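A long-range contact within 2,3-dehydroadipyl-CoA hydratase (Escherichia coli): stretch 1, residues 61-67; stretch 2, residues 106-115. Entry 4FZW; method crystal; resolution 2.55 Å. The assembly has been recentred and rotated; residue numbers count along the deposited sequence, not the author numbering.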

# COMPACT_ATOMS: atom_id res chain seq x y z
N PHE B 61 -28.13 7.21 -25.82
CA PHE B 61 -27.24 6.32 -25.06
C PHE B 61 -25.75 6.59 -25.28
O PHE B 61 -25.30 6.94 -26.38
N PHE B 62 -25.00 6.45 -24.19
CA PHE B 62 -23.55 6.41 -24.25
C PHE B 62 -23.24 4.93 -24.45
O PHE B 62 -22.76 4.51 -25.49
N ALA B 63 -23.56 4.15 -23.43
CA ALA B 63 -23.58 2.70 -23.52
C ALA B 63 -24.46 2.19 -22.39
O ALA B 63 -24.22 2.46 -21.22
N ALA B 64 -25.52 1.47 -22.76
CA ALA B 64 -26.43 0.92 -21.78
C ALA B 64 -26.06 -0.53 -21.46
O ALA B 64 -26.74 -1.47 -21.88
N GLY B 65 -24.98 -0.70 -20.71
CA GLY B 65 -24.57 -2.03 -20.27
C GLY B 65 -23.70 -2.79 -21.27
O GLY B 65 -22.93 -2.21 -22.03
N ALA B 66 -23.84 -4.12 -21.23
CA ALA B 66 -23.12 -5.00 -22.15
C ALA B 66 -24.08 -6.06 -22.68
O ALA B 66 -25.21 -6.20 -22.19
N ASP B 67 -23.65 -6.79 -23.70
CA ASP B 67 -24.47 -7.88 -24.22
C ASP B 67 -24.74 -8.90 -23.12
O ASP B 67 -23.81 -9.55 -22.63
N ALA B 106 -25.43 6.03 -19.36
CA ALA B 106 -24.18 5.32 -19.14
C ALA B 106 -24.42 4.36 -17.97
O ALA B 106 -24.21 4.70 -16.80
N LEU B 107 -24.91 3.17 -18.29
CA LEU B 107 -25.27 2.19 -17.26
C LEU B 107 -24.37 0.96 -17.33
O LEU B 107 -23.93 0.59 -18.42
N GLY B 108 -24.12 0.33 -16.19
CA GLY B 108 -23.26 -0.86 -16.13
C GLY B 108 -21.90 -0.65 -16.78
O GLY B 108 -21.14 0.23 -16.37
N ALA B 109 -21.59 -1.43 -17.82
CA ALA B 109 -20.30 -1.31 -18.50
C ALA B 109 -20.11 0.10 -19.05
O ALA B 109 -18.96 0.60 -19.15
N GLY B 110 -21.23 0.73 -19.42
CA GLY B 110 -21.20 2.10 -19.89
C GLY B 110 -20.70 3.06 -18.82
O GLY B 110 -19.87 3.94 -19.10
N CYS B 111 -21.21 2.94 -17.60
CA CYS B 111 -20.71 3.77 -16.53
C CYS B 111 -19.25 3.42 -16.30
O CYS B 111 -18.42 4.32 -16.20
N GLU B 112 -18.95 2.12 -16.22
CA GLU B 112 -17.58 1.62 -16.00
C GLU B 112 -16.61 2.13 -17.04
O GLU B 112 -15.52 2.54 -16.69
N LEU B 113 -17.03 2.13 -18.30
CA LEU B 113 -16.24 2.74 -19.37
C LEU B 113 -15.91 4.18 -19.04
O LEU B 113 -14.75 4.56 -19.02
N ALA B 114 -16.93 4.98 -18.74
CA ALA B 114 -16.74 6.41 -18.44
C ALA B 114 -15.82 6.67 -17.23
O ALA B 114 -14.91 7.49 -17.29
N LEU B 115 -16.06 5.94 -16.15
CA LEU B 115 -15.16 5.93 -15.01
C LEU B 115 -13.73 5.63 -15.45
O LEU B 115 -12.77 6.17 -14.90

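The two stretches meet through a short parallel pairing of strands, followed by packing of stretch 1 against the first turns of a helix. Ala63 pairs with Ala106, and Ala64 pairs with Leu107. The side chains of Ala63 and Ala106 lie on one face of the sheet. Those of Ala64 and Leu107 lie on the other.

The polar contacts between the stretches are made by the backbone. Leu107 N donates to Ala63 O at 3.1 Å. Gly65 N donates to Leu107 O at 2.8 Å, but the angle at the hydrogen is narrow and the bond is weak. Leu107 O also accepts from Gly110 N at 2.9 Å, so one carbonyl serves both Gly65 across the contact and the start of the helix.

Phe62 is the main side chain of the contact. It is buried, and its CA-to-CB bond points toward stretch 2. Chi1 is t, at 177°, and chi2 is 75°. This conformation carries the ring across to the helix. Phe62 CD2 lies 4.1 Å from Ala106 CB, and Phe62 CE2 lies 3.7 Å from Leu113 CD2. Phe62 CE2 is also 4.3 Å from Ala114 CB. The ring thus reaches both the strand and the helix of stretch 2. Its edge meets a backbone carbonyl, with Phe62 CE2 3.6 Å from Gly110 O. Gly110 O accepts a hydrogen bond from Ala114 N at 3.1 Å within the helix.

Leu113 also points toward stretch 1. Its chi1 is t, at -179°, and its chi2 is p, at 57°. With these angles CD2 comes to rest beside the Phe62 ring. Ala114 points the same way, but its methyl group offers only a short reach.

Gly110 allows the close approach of the backbones. Gly110 CA is 4.4 Å from Ala63 CA. Gly110 CA also makes a CA-H...O contact with Ala63 O at 3.3 Å, with an angle of 164° at the hydrogen. An ideal CB on Gly110 would point toward stretch 1 and fall 1.8 Å from Ala63 O, a clash. Ala63 O receives a second CA-H...O contact from Ala106 CA at 3.5 Å.

Gly65 and Gly108 have backbone angles that suit glycine. At Gly65 a CB would be jammed against the carbonyl oxygen of the preceding residue. Gly108 has a positive phi and occupies the N-cap position of the helix. Just after it, Ala109 points toward stretch 1. Ala109 CB is 3.6 Å from Gly65 O and 4.2 Å from Ala66 CB.

Leu107 has chi1 m, at -53°, and chi2 t, at 170°. Its side chain stays back from stretch 1, and its closest contacts with that stretch are made by its backbone. Cys111 points away, with chi1 t. Glu112 is out of reach, and its OE2 is hydrogen-bonded elsewhere in the structure. Asp67 also makes no contact; it is poorly ordered, and its chi1 of -114° lies between wells.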

# COMPACT_ATOMS: atom_id res chain seq x y z
CB PHE B 61 -27.53 4.85 -25.38
CG PHE B 61 -28.90 4.37 -24.93
CD1 PHE B 61 -29.09 3.87 -23.66
CD2 PHE B 61 -29.99 4.39 -25.80
CE1 PHE B 61 -30.34 3.41 -23.24
CE2 PHE B 61 -31.23 3.92 -25.39
CZ PHE B 61 -31.40 3.44 -24.11
CB PHE B 62 -22.93 6.93 -22.95
CG PHE B 62 -21.42 6.85 -22.91
CD1 PHE B 62 -20.64 7.75 -23.63
CD2 PHE B 62 -20.78 5.87 -22.15
CE1 PHE B 62 -19.24 7.66 -23.60
CE2 PHE B 62 -19.39 5.78 -22.11
CZ PHE B 62 -18.62 6.68 -22.83
CB ALA B 63 -22.18 2.12 -23.42
CB ALA B 64 -27.85 1.01 -22.30
CB ALA B 66 -21.97 -5.67 -21.44
CB ASP B 67 -23.81 -8.55 -25.42
CG ASP B 67 -24.58 -8.34 -26.71
OD1 ASP B 67 -25.27 -7.30 -26.84
OD2 ASP B 67 -24.50 -9.22 -27.59
CB ALA B 106 -23.12 6.30 -18.80
CB LEU B 107 -26.74 1.77 -17.41
CG LEU B 107 -27.76 2.90 -17.46
CD1 LEU B 107 -29.10 2.33 -17.85
CD2 LEU B 107 -27.87 3.63 -16.14
CB ALA B 109 -20.21 -2.33 -19.62
CB CYS B 111 -21.51 3.57 -15.26
SG CYS B 111 -20.97 4.64 -13.91
CB GLU B 112 -17.54 0.09 -15.92
CG GLU B 112 -18.09 -0.39 -14.59
CD GLU B 112 -18.37 -1.84 -14.54
OE1 GLU B 112 -18.70 -2.44 -15.59
OE2 GLU B 112 -18.27 -2.40 -13.43
CB LEU B 113 -16.98 2.65 -20.71
CG LEU B 113 -16.27 3.23 -21.95
CD1 LEU B 113 -14.89 2.54 -22.15
CD2 LEU B 113 -17.13 3.12 -23.22
CB ALA B 114 -18.10 7.08 -18.27
CB LEU B 115 -15.61 4.90 -13.97
CG LEU B 115 -16.92 5.19 -13.24
CD1 LEU B 115 -17.54 3.93 -12.65
CD2 LEU B 115 -16.69 6.25 -12.16